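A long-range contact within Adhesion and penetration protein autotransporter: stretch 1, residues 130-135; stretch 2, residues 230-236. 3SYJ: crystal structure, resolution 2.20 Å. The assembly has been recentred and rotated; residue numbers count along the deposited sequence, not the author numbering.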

# COMPACT_ATOMS: atom_id res chain seq x y z
N PRO A 130 5.68 2.02 58.82
CA PRO A 130 4.91 2.19 60.06
C PRO A 130 3.75 3.16 59.85
O PRO A 130 3.75 3.92 58.88
CB PRO A 130 5.92 2.80 61.03
CG PRO A 130 7.26 2.42 60.48
CD PRO A 130 7.09 2.38 58.99
N ILE A 131 2.78 3.13 60.76
CA ILE A 131 1.65 4.05 60.69
C ILE A 131 1.77 5.09 61.79
O ILE A 131 2.26 4.80 62.88
CB ILE A 131 0.30 3.30 60.79
CG1 ILE A 131 -0.85 4.21 60.38
CG2 ILE A 131 0.06 2.74 62.18
CD1 ILE A 131 -2.05 3.45 59.85
N ASP A 132 1.35 6.32 61.49
CA ASP A 132 1.38 7.38 62.48
C ASP A 132 0.27 7.20 63.51
O ASP A 132 -0.77 6.60 63.21
CB ASP A 132 1.23 8.75 61.81
CG ASP A 132 2.43 9.12 60.97
OD1 ASP A 132 3.43 8.36 61.00
OD2 ASP A 132 2.38 10.16 60.29
N MET A 133 0.50 7.72 64.71
CA MET A 133 -0.49 7.75 65.77
C MET A 133 -1.30 9.06 65.82
O MET A 133 -0.80 10.13 65.46
CB MET A 133 0.20 7.58 67.12
CG MET A 133 0.99 6.31 67.25
SD MET A 133 1.57 6.16 68.94
CE MET A 133 2.25 4.51 68.92
N THR A 134 -2.55 8.97 66.28
CA THR A 134 -3.31 10.17 66.61
C THR A 134 -2.68 10.75 67.87
O THR A 134 -2.06 10.02 68.64
CB THR A 134 -4.83 9.88 66.82
OG1 THR A 134 -4.99 8.83 67.78
CG2 THR A 134 -5.48 9.48 65.52
N SER A 135 -2.81 12.06 68.08
CA SER A 135 -2.05 12.70 69.15
C SER A 135 -2.89 13.17 70.33
O SER A 135 -2.35 13.43 71.41
CB SER A 135 -1.23 13.85 68.59
OG SER A 135 -2.07 14.76 67.90
N GLN A 230 -5.26 13.61 55.16
CA GLN A 230 -5.35 12.53 54.17
C GLN A 230 -4.52 11.31 54.57
O GLN A 230 -3.82 10.72 53.75
CB GLN A 230 -4.95 13.01 52.78
CG GLN A 230 -5.83 14.12 52.24
CD GLN A 230 -6.01 14.03 50.74
OE1 GLN A 230 -5.03 13.97 49.98
NE2 GLN A 230 -7.27 14.01 50.30
N LYS A 231 -4.61 10.94 55.84
CA LYS A 231 -3.79 9.88 56.39
C LYS A 231 -4.69 8.92 57.13
O LYS A 231 -5.62 9.34 57.80
CB LYS A 231 -2.82 10.44 57.43
CG LYS A 231 -1.42 10.73 56.96
CD LYS A 231 -0.55 11.14 58.15
CE LYS A 231 0.93 11.03 57.80
NZ LYS A 231 1.32 11.91 56.66
N TRP A 232 -4.39 7.63 57.03
CA TRP A 232 -4.88 6.71 58.04
C TRP A 232 -3.94 6.82 59.25
O TRP A 232 -2.72 6.91 59.10
CB TRP A 232 -4.93 5.28 57.51
CG TRP A 232 -6.12 5.00 56.62
CD1 TRP A 232 -6.13 4.94 55.25
CD2 TRP A 232 -7.47 4.75 57.04
NE1 TRP A 232 -7.40 4.66 54.79
CE2 TRP A 232 -8.24 4.53 55.88
CE3 TRP A 232 -8.10 4.68 58.29
CZ2 TRP A 232 -9.61 4.25 55.92
CZ3 TRP A 232 -9.47 4.39 58.33
CH2 TRP A 232 -10.20 4.18 57.16
N LEU A 233 -4.52 6.87 60.44
CA LEU A 233 -3.74 6.91 61.67
C LEU A 233 -4.25 5.80 62.55
O LEU A 233 -5.43 5.46 62.49
CB LEU A 233 -3.94 8.25 62.39
CG LEU A 233 -3.45 9.50 61.68
CD1 LEU A 233 -4.19 10.74 62.15
CD2 LEU A 233 -1.97 9.67 61.93
N ILE A 234 -3.38 5.21 63.36
CA ILE A 234 -3.89 4.31 64.37
C ILE A 234 -4.47 5.18 65.48
O ILE A 234 -3.84 6.15 65.91
CB ILE A 234 -2.84 3.30 64.92
CG1 ILE A 234 -3.50 2.44 66.01
CG2 ILE A 234 -1.61 4.01 65.45
CD1 ILE A 234 -2.71 1.24 66.41
N ASN A 235 -5.68 4.85 65.92
CA ASN A 235 -6.38 5.68 66.90
C ASN A 235 -6.42 5.04 68.27
O ASN A 235 -6.35 5.72 69.28
CB ASN A 235 -7.79 6.01 66.41
CG ASN A 235 -8.53 6.98 67.33
OD1 ASN A 235 -7.93 7.85 67.96
ND2 ASN A 235 -9.84 6.83 67.39
N GLY A 236 -6.52 3.72 68.31
CA GLY A 236 -6.59 3.04 69.59
C GLY A 236 -6.38 1.55 69.49
O GLY A 236 -6.27 0.99 68.39
O HOH W 1 0.13 7.13 59.10

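Two segments of one chain, about a hundred residues apart in sequence, meet through a short run of backbone pairing. Residues 231-236 form a strand. The contact centres on Thr134 and Ile234, which have the most surface covered by the opposing stretch, with Leu233 next.

Ile234 holds the backbones together. Its N donates to Asp132 O at 3.0 Å, and its O accepts from Thr134 N at 3.1 Å. Both backbone polar groups of one residue, Ile234, are thus used, bonding to the residues before and after Met133. The result is a single bridge, with Met133 CA 5.0 Å from Ile234 CA. The pairing stays local, and the end-to-end directions of the two touching parts differ by 64°. Leu233 CA also lies 3.4 Å from Asp132 O, a CA-H...O contact beside the stronger bond.

A water extends the link where direct pairing stops. It accepts from Asp132 N at 2.8 Å and donates to Trp232 O at 2.9 Å.

The side chain of Ile234 adds apolar packing. Its CG2 lies 3.9 Å from Ile131 CG2 and also 3.9 Å from Met133 CG. Ile131 points toward the strand, and its CD1 reaches Trp232 CB at 4.1 Å. These contacts bury hydrocarbon without any demand on direction.

The Leu233 side chain packs mainly against Asp132 and Thr134. Its CD2 comes within 3.3 Å of Asp132 CB, a tight approach, and its CB lies 3.7 Å from Thr134 CG2. The methyl of Thr134 therefore serves the apolar packing. Its hydroxyl faces a polar partner, with OG1 3.1 Å from Asn235 OD1, although a hydrogen bond here is not settled.

Asp132 OD2 and Lys231 NZ are 4.2 Å apart. The opposite charges attract, but the distance is too long for a salt bridge.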